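Local coordinates for protein ectonucleoside triphosphate diphosphohydrolase 4 (Homo sapiens, PDB 6WG5) that belongs to the GDA1/CD39 family of nucleoside phosphatases, two-lobed proteins of the actin-like ATPase clan, at residues 285-288 / 289-293; 345-348 / 349-353; 440-443 / 444-448. All coordinates share one frame; numbering follows the deposited sequence.

Overall arrangement
Three helices that pack together at the periphery of the chain carry the contacts, which follow one another in sequence: contact 1 on helix 283-296, contact 2 on helix 345-352 and contact 3 on helix 436-456. Their centres lie about 13 Å apart (1 and 2), 12 Å (1 and 3) and 10 Å (2 and 3), and every pair touches. F444 of contact 3 meets both neighbours, A286 of contact 1 and I352 of contact 2, while Y290 packs against T351. Helix 436-456 thus joins two helices separated by 48 residues of chain; disulfide C321–C348 ties helix 345-352 to the loop holding C321, and C414–C443 ties helix 436-456 to the end of helix 403-414.

Contact 1 of 3, residues 285-288 / 289-293; sequences AARQ and RYEDR. With NAG (2-acetamido-2-deoxy-beta-D-glucopyranose), chain B.
The pairs R287–E291 and Q288–D292 make this a local contact between residues four apart on one helix, 283-296, which follows strand 270-279 and packs against helix 436-456. R287 NE lies 2.7 Å from E291 OE2, and R287 NH2 adds a weak bond to that same oxygen at 3.1 Å. Guanidinium and carboxylate planes stand 87° apart, so the bridge is not the flat pairing of two nitrogens with two oxygens; OE2 alone receives both N-H groups, with NE approaching on its anti side, tilted out of the carboxylate plane. A bend in the R287 chain at chi2 (68°) brings NE to this oxygen.

R287 NH1 also comes to the edge of the Y290 ring, 3.6 Å from CD2. D319 links the two residues further: OD1 makes a salt bridge with R287, OD2 a hydrogen bond with Y290 OH. In the other i, i+4 pair, Q288 NE2 meets D292 OD1 at 3.0 Å, with the oxygen in the amide plane but approached from above its own carboxylate plane.

R289 faces the glycan: the acetamide methyl C8 of NAG sits 3.7 Å above the centre of its guanidinium. F355 O and G280 O take hydrogen bonds from NH1 and NH2. With E291 and D319 both paired to R287, its positive charge is probably well balanced, and its guanidinium is probably restrained in rotation as well.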
loop_
_atom_site.group_PDB
_atom_site.type_symbol
_atom_site.label_atom_id
_atom_site.label_comp_id
_atom_site.label_asym_id
_atom_site.label_seq_id
_atom_site.Cartn_x
_atom_site.Cartn_y
_atom_site.Cartn_z
ATOM N N ALA A 285 -9.441 12.612 5.510
ATOM C CA ALA A 285 -10.782 12.594 4.934
ATOM C C ALA A 285 -11.840 12.377 6.009
ATOM O O ALA A 285 -12.893 13.025 5.994
ATOM C CB ALA A 285 -10.885 11.510 3.863
ATOM N N ALA A 286 -11.580 11.463 6.947
ATOM C CA ALA A 286 -12.532 11.230 8.028
ATOM C C ALA A 286 -12.746 12.495 8.846
ATOM O O ALA A 286 -13.883 12.829 9.201
ATOM C CB ALA A 286 -12.049 10.088 8.920
ATOM N N ARG A 287 -11.665 13.216 9.154
ATOM C CA ARG A 287 -11.796 14.454 9.912
ATOM C C ARG A 287 -12.622 15.478 9.146
ATOM O O ARG A 287 -13.425 16.208 9.740
ATOM C CB ARG A 287 -10.411 15.015 10.246
ATOM C CG ARG A 287 -10.423 16.405 10.884
ATOM C CD ARG A 287 -11.024 16.393 12.282
ATOM N NE ARG A 287 -11.293 17.746 12.762
ATOM C CZ ARG A 287 -11.793 18.037 13.960
ATOM N NH1 ARG A 287 -12.078 17.070 14.822
ATOM N NH2 ARG A 287 -12.011 19.302 14.297
ATOM N N GLN A 288 -12.440 15.551 7.827
ATOM C CA GLN A 288 -13.207 16.504 7.035
ATOM C C GLN A 288 -14.681 16.122 6.992
ATOM O O GLN A 288 -15.557 16.986 7.111
ATOM C CB GLN A 288 -12.630 16.598 5.621
ATOM C CG GLN A 288 -13.301 17.650 4.750
ATOM C CD GLN A 288 -13.223 19.041 5.355
ATOM O OE1 GLN A 288 -12.135 19.568 5.591
ATOM N NE2 GLN A 288 -14.382 19.638 5.618
ATOM N N ARG A 289 -14.976 14.831 6.825
ATOM C CA ARG A 289 -16.364 14.384 6.863
ATOM C C ARG A 289 -16.986 14.664 8.225
ATOM O O ARG A 289 -18.176 14.988 8.322
ATOM C CB ARG A 289 -16.439 12.894 6.533
ATOM C CG ARG A 289 -15.975 12.541 5.124
ATOM C CD ARG A 289 -15.803 11.044 4.972
ATOM N NE ARG A 289 -16.998 10.335 5.412
ATOM C CZ ARG A 289 -17.013 9.086 5.862
ATOM N NH1 ARG A 289 -18.160 8.538 6.241
ATOM N NH2 ARG A 289 -15.890 8.386 5.946
ATOM N N TYR A 290 -16.189 14.546 9.290
ATOM C CA TYR A 290 -16.684 14.824 10.633
ATOM C C TYR A 290 -16.992 16.307 10.802
ATOM O O TYR A 290 -18.058 16.677 11.309
ATOM C CB TYR A 290 -15.655 14.350 11.662
ATOM C CG TYR A 290 -15.978 14.699 13.097
ATOM C CD1 TYR A 290 -17.065 14.131 13.743
ATOM C CD2 TYR A 290 -15.179 15.580 13.812
ATOM C CE1 TYR A 290 -17.358 14.444 15.058
ATOM C CE2 TYR A 290 -15.461 15.896 15.125
ATOM C CZ TYR A 290 -16.551 15.325 15.744
ATOM O OH TYR A 290 -16.840 15.640 17.052
ATOM N N GLU A 291 -16.072 17.175 10.374
ATOM C CA GLU A 291 -16.325 18.610 10.446
ATOM C C GLU A 291 -17.511 19.012 9.580
ATOM O O GLU A 291 -18.261 19.924 9.946
ATOM C CB GLU A 291 -15.074 19.385 10.027
ATOM C CG GLU A 291 -13.909 19.253 11.004
ATOM C CD GLU A 291 -12.673 20.019 10.565
ATOM O OE1 GLU A 291 -12.721 20.682 9.508
ATOM O OE2 GLU A 291 -11.650 19.959 11.281
ATOM N N ASP A 292 -17.700 18.346 8.438
ATOM C CA ASP A 292 -18.836 18.659 7.578
ATOM C C ASP A 292 -20.155 18.457 8.310
ATOM O O ASP A 292 -21.094 19.240 8.135
ATOM C CB ASP A 292 -18.795 17.802 6.312
ATOM C CG ASP A 292 -17.755 18.276 5.315
ATOM O OD1 ASP A 292 -17.320 19.444 5.409
ATOM O OD2 ASP A 292 -17.380 17.480 4.428
ATOM N N ARG A 293 -20.252 17.409 9.133
ATOM C CA ARG A 293 -21.509 17.144 9.822
ATOM C C ARG A 293 -21.704 18.093 11.000
ATOM O O ARG A 293 -22.835 18.495 11.292
ATOM C CB ARG A 293 -21.574 15.688 10.289
ATOM C CG ARG A 293 -23.004 15.174 10.420
ATOM C CD ARG A 293 -23.089 13.827 11.118
ATOM N NE ARG A 293 -22.899 12.702 10.204
ATOM C CZ ARG A 293 -22.999 11.423 10.561
ATOM N NH1 ARG A 293 -23.288 11.102 11.818
ATOM N NH2 ARG A 293 -22.810 10.461 9.664
HETATM C C1 NAG B . -21.110 7.091 3.911
HETATM C C2 NAG B . -20.549 7.628 2.590
HETATM C C3 NAG B . -21.355 8.837 2.112
HETATM C C4 NAG B . -22.850 8.544 2.111
HETATM C C5 NAG B . -23.278 7.992 3.463
HETATM C C6 NAG B . -24.724 7.555 3.498
HETATM C C7 NAG B . -18.165 7.452 2.010
HETATM C C8 NAG B . -16.785 7.966 2.292
HETATM N N2 NAG B . -19.148 7.991 2.738
HETATM O O3 NAG B . -20.931 9.186 0.799
HETATM O O4 NAG B . -23.567 9.752 1.883
HETATM O O5 NAG B . -22.496 6.833 3.770
HETATM O O6 NAG B . -24.992 6.759 4.645
HETATM O O7 NAG B . -18.377 6.588 1.165
#

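Contact 2 of 3, residues 345-348 / 349-353; sequences FDLC and RETIQ
R349 and D346, three residues apart on helix 345-352, meet side by side through R349 NH2 and D346 OD1 at 3.0 Å. The oxygen lies almost in the guanidinium plane, yet the nitrogen approaches it from above the carboxylate plane, 48° out, and the two flat groups are turned 78° against each other. R349 NE reaches the same oxygen only weakly, at 3.5 Å.

F345 packs beside the same arginine: R349 CD is 3.6 Å from F345 CE2, and CG lies over one face of the ring, toward its rim. One turn on, T351 OG1 donates to L347 O at 2.7 Å. Because OG1 stands beside its own backbone N (chi1 -52°), it can share that carbonyl with T351 N, the two donors arriving from opposite faces of the carbonyl plane. I352 CG2 packs on C348 SG at 4.3 Å.

Further out, E451 forms a salt bridge with R349 NH1, K411 pairs with D346 OD2, and the disulfide to C321 holds C348. E350 OE2 joins only as a long ion pair with R349 NH1, well off the guanidinium plane.

Each oxygen of D346 therefore has a basic partner, while R349 meets D346 through NH2, and weakly NE, and E451 through NH1. Such alternation probably keeps these side chains ionised and ties helix 345-352 electrostatically to helices 403-414 and 436-456.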
loop_
_atom_site.group_PDB
_atom_site.type_symbol
_atom_site.label_atom_id
_atom_site.label_comp_id
_atom_site.label_asym_id
_atom_site.label_seq_id
_atom_site.Cartn_x
_atom_site.Cartn_y
_atom_site.Cartn_z
ATOM N N PHE A 345 -10.736 11.034 24.450
ATOM C CA PHE A 345 -10.423 10.012 23.454
ATOM C C PHE A 345 -11.556 9.002 23.319
ATOM O O PHE A 345 -11.987 8.681 22.206
ATOM C CB PHE A 345 -9.113 9.319 23.833
ATOM C CG PHE A 345 -8.752 8.162 22.948
ATOM C CD1 PHE A 345 -8.092 8.369 21.749
ATOM C CD2 PHE A 345 -9.053 6.865 23.328
ATOM C CE1 PHE A 345 -7.751 7.306 20.938
ATOM C CE2 PHE A 345 -8.716 5.796 22.522
ATOM C CZ PHE A 345 -8.063 6.017 21.324
ATOM N N ASP A 346 -12.058 8.488 24.445
ATOM C CA ASP A 346 -13.124 7.491 24.390
ATOM C C ASP A 346 -14.405 8.078 23.812
ATOM O O ASP A 346 -15.135 7.394 23.085
ATOM C CB ASP A 346 -13.379 6.916 25.783
ATOM C CG ASP A 346 -12.273 5.984 26.241
ATOM O OD1 ASP A 346 -11.684 5.285 25.387
ATOM O OD2 ASP A 346 -11.994 5.950 27.458
ATOM N N LEU A 347 -14.703 9.340 24.124
ATOM C CA LEU A 347 -15.900 9.966 23.574
ATOM C C LEU A 347 -15.725 10.283 22.094
ATOM O O LEU A 347 -16.702 10.275 21.337
ATOM C CB LEU A 347 -16.238 11.231 24.362
ATOM C CG LEU A 347 -17.492 12.000 23.944
ATOM C CD1 LEU A 347 -18.725 11.112 23.992
ATOM C CD2 LEU A 347 -17.680 13.219 24.834
ATOM N N CYS A 348 -14.492 10.559 21.664
ATOM C CA CYS A 348 -14.230 10.750 20.242
ATOM C C CYS A 348 -14.518 9.477 19.457
ATOM O O CYS A 348 -15.106 9.526 18.370
ATOM C CB CYS A 348 -12.781 11.188 20.031
ATOM S SG CYS A 348 -12.346 11.448 18.304
ATOM N N ARG A 349 -14.107 8.323 19.993
ATOM C CA ARG A 349 -14.329 7.061 19.295
ATOM C C ARG A 349 -15.812 6.814 19.054
ATOM O O ARG A 349 -16.205 6.380 17.965
ATOM C CB ARG A 349 -13.719 5.906 20.089
ATOM C CG ARG A 349 -12.205 5.931 20.156
ATOM C CD ARG A 349 -11.644 4.630 20.703
ATOM N NE ARG A 349 -12.072 4.370 22.076
ATOM C CZ ARG A 349 -13.122 3.628 22.418
ATOM N NH1 ARG A 349 -13.881 3.057 21.494
ATOM N NH2 ARG A 349 -13.417 3.458 23.700
ATOM N N GLU A 350 -16.652 7.083 20.056
ATOM C CA GLU A 350 -18.087 6.884 19.884
ATOM C C GLU A 350 -18.669 7.865 18.879
ATOM O O GLU A 350 -19.592 7.515 18.136
ATOM C CB GLU A 350 -18.804 7.025 21.228
ATOM C CG GLU A 350 -18.268 6.113 22.318
ATOM C CD GLU A 350 -18.298 4.648 21.923
ATOM O OE1 GLU A 350 -19.077 4.290 21.014
ATOM O OE2 GLU A 350 -17.540 3.855 22.520
ATOM N N THR A 351 -18.142 9.089 18.836
ATOM C CA THR A 351 -18.705 10.109 17.960
ATOM C C THR A 351 -18.445 9.789 16.493
ATOM O O THR A 351 -19.305 10.032 15.640
ATOM C CB THR A 351 -18.125 11.478 18.315
ATOM O OG1 THR A 351 -18.281 11.711 19.721
ATOM C CG2 THR A 351 -18.835 12.578 17.544
ATOM N N ILE A 352 -17.264 9.246 16.179
ATOM C CA ILE A 352 -16.868 9.030 14.790
ATOM C C ILE A 352 -17.293 7.667 14.261
ATOM O O ILE A 352 -17.068 7.379 13.078
ATOM C CB ILE A 352 -15.343 9.206 14.628
ATOM C CG1 ILE A 352 -14.588 8.162 15.458
ATOM C CG2 ILE A 352 -14.943 10.627 15.021
ATOM C CD1 ILE A 352 -13.080 8.284 15.388
ATOM N N GLN A 353 -17.899 6.824 15.097
ATOM C CA GLN A 353 -18.416 5.532 14.643
ATOM C C GLN A 353 -19.225 5.625 13.356
ATOM O O GLN A 353 -18.921 4.884 12.409
ATOM C CB GLN A 353 -19.268 4.910 15.757
ATOM C CG GLN A 353 -18.475 4.170 16.811
ATOM C CD GLN A 353 -18.040 2.801 16.347
ATOM O OE1 GLN A 353 -16.850 2.534 16.201
ATOM N NE2 GLN A 353 -19.006 1.922 16.108
#

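Contact 3 of 3, residues 440-443 / 444-448; sequences KYQC and FKSAW
Q442 and S446 meet in the compact half of this local contact, where the S446 hydroxyl lies near two carbonyls that already accept backbone N-H groups. Q442 O accepts S446 N at 2.7 Å, the usual bond between residues four apart. S446 OG stands 3.0 Å from Q442 O and 2.8 Å from C443 O; its single proton could go to either. The hydroxyl reaches both because it sits between its own backbone N and carbonyl carbon (chi1 64°), folded back over the preceding turn. S446 CB also lies against Q442 NE2, at 3.6 Å. A water bridges the two side chains, donating to S446 OG and accepting a weak bond from Q442 NE2. Q442 itself is gripped at both ends of its amide, OE1 by R438 and NE2 by the carbonyl of C390.

All of this lies on helix 436-456, a central member of the helical cluster in this actin-like fold, and C443 fastens it covalently to C414 at the end of helix 403-414.

Toward K440 the helix is looser. K440 O and F444 N are 5.5 Å apart, too far to bond directly, and a water bridges them, donating to the carbonyl and accepting from the amide. Y441, with phi -105° and psi 8°, departs from regular helix values, consistent with the water-bridged gap. K440 CG lies over the centre of the Y441 ring, and NZ bonds only weakly with Y441 OH while making a salt bridge with D328. On this side K445 contributes its aliphatic chain, CD resting 3.9 Å from Y441 CB.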
loop_
_atom_site.group_PDB
_atom_site.type_symbol
_atom_site.label_atom_id
_atom_site.label_comp_id
_atom_site.label_asym_id
_atom_site.label_seq_id
_atom_site.Cartn_x
_atom_site.Cartn_y
_atom_site.Cartn_z
ATOM N N LYS A 440 -2.146 18.708 16.210
ATOM C CA LYS A 440 -3.537 19.117 16.364
ATOM C C LYS A 440 -4.504 17.966 16.114
ATOM O O LYS A 440 -5.502 17.828 16.830
ATOM C CB LYS A 440 -3.830 20.276 15.415
ATOM C CG LYS A 440 -5.287 20.684 15.319
ATOM C CD LYS A 440 -5.403 22.015 14.589
ATOM C CE LYS A 440 -6.842 22.410 14.316
ATOM N NZ LYS A 440 -6.900 23.600 13.416
ATOM N N TYR A 441 -4.231 17.131 15.112
ATOM C CA TYR A 441 -5.172 16.104 14.680
ATOM C C TYR A 441 -4.768 14.702 15.120
ATOM O O TYR A 441 -5.399 13.727 14.696
ATOM C CB TYR A 441 -5.334 16.160 13.158
ATOM C CG TYR A 441 -5.946 17.458 12.689
ATOM C CD1 TYR A 441 -7.286 17.736 12.920
ATOM C CD2 TYR A 441 -5.185 18.411 12.025
ATOM C CE1 TYR A 441 -7.853 18.922 12.505
ATOM C CE2 TYR A 441 -5.747 19.605 11.601
ATOM C CZ TYR A 441 -7.081 19.854 11.844
ATOM O OH TYR A 441 -7.655 21.037 11.430
ATOM N N GLN A 442 -3.742 14.575 15.965
ATOM C CA GLN A 442 -3.366 13.264 16.489
ATOM C C GLN A 442 -4.543 12.585 17.175
ATOM O O GLN A 442 -4.749 11.376 17.020
ATOM C CB GLN A 442 -2.192 13.408 17.461
ATOM C CG GLN A 442 -1.999 12.237 18.435
ATOM C CD GLN A 442 -1.476 10.981 17.764
ATOM O OE1 GLN A 442 -0.915 11.031 16.669
ATOM N NE2 GLN A 442 -1.657 9.844 18.422
ATOM N N CYS A 443 -5.320 13.341 17.952
ATOM C CA CYS A 443 -6.394 12.739 18.734
ATOM C C CYS A 443 -7.448 12.117 17.835
ATOM O O CYS A 443 -7.765 10.930 17.957
ATOM C CB CYS A 443 -7.014 13.781 19.659
ATOM S SG CYS A 443 -5.988 13.980 21.090
ATOM N N PHE A 444 -8.014 12.913 16.927
ATOM C CA PHE A 444 -9.006 12.371 16.009
ATOM C C PHE A 444 -8.442 11.179 15.246
ATOM O O PHE A 444 -9.088 10.131 15.142
ATOM C CB PHE A 444 -9.481 13.449 15.037
ATOM C CG PHE A 444 -10.455 12.938 14.018
ATOM C CD1 PHE A 444 -11.817 13.024 14.240
ATOM C CD2 PHE A 444 -10.008 12.342 12.852
ATOM C CE1 PHE A 444 -12.712 12.543 13.313
ATOM C CE2 PHE A 444 -10.899 11.854 11.922
ATOM C CZ PHE A 444 -12.255 11.953 12.153
ATOM N N LYS A 445 -7.225 11.319 14.712
ATOM C CA LYS A 445 -6.675 10.271 13.861
ATOM C C LYS A 445 -6.317 9.021 14.654
ATOM O O LYS A 445 -6.465 7.906 14.142
ATOM C CB LYS A 445 -5.459 10.802 13.109
ATOM C CG LYS A 445 -5.830 11.723 11.952
ATOM C CD LYS A 445 -4.701 12.668 11.603
ATOM C CE LYS A 445 -4.178 12.424 10.209
ATOM N NZ LYS A 445 -2.979 13.262 9.933
ATOM N N SER A 446 -5.855 9.175 15.896
ATOM C CA SER A 446 -5.578 8.003 16.721
ATOM C C SER A 446 -6.858 7.233 17.021
ATOM O O SER A 446 -6.867 5.996 17.002
ATOM C CB SER A 446 -4.889 8.423 18.019
ATOM O OG SER A 446 -5.736 9.240 18.803
ATOM N N ALA A 447 -7.952 7.948 17.297
ATOM C CA ALA A 447 -9.229 7.291 17.559
ATOM C C ALA A 447 -9.801 6.676 16.290
ATOM O O ALA A 447 -10.333 5.560 16.318
ATOM C CB ALA A 447 -10.216 8.292 18.152
ATOM N N TRP A 448 -9.714 7.395 15.172
ATOM C CA TRP A 448 -10.145 6.840 13.895
ATOM C C TRP A 448 -9.342 5.591 13.554
ATOM O O TRP A 448 -9.904 4.566 13.149
ATOM C CB TRP A 448 -10.003 7.900 12.804
ATOM C CG TRP A 448 -10.412 7.436 11.443
ATOM C CD1 TRP A 448 -9.591 7.189 10.382
ATOM C CD2 TRP A 448 -11.745 7.166 10.991
ATOM N NE1 TRP A 448 -10.330 6.787 9.294
ATOM C CE2 TRP A 448 -11.654 6.762 9.643
ATOM C CE3 TRP A 448 -13.004 7.228 11.594
ATOM C CZ2 TRP A 448 -12.772 6.416 8.890
ATOM C CZ3 TRP A 448 -14.115 6.889 10.843
ATOM C CH2 TRP A 448 -13.992 6.486 9.506
HETATM O O HOH W 1 -7.661 15.826 16.755
HETATM O O HOH W 2 -3.908 10.383 20.782
#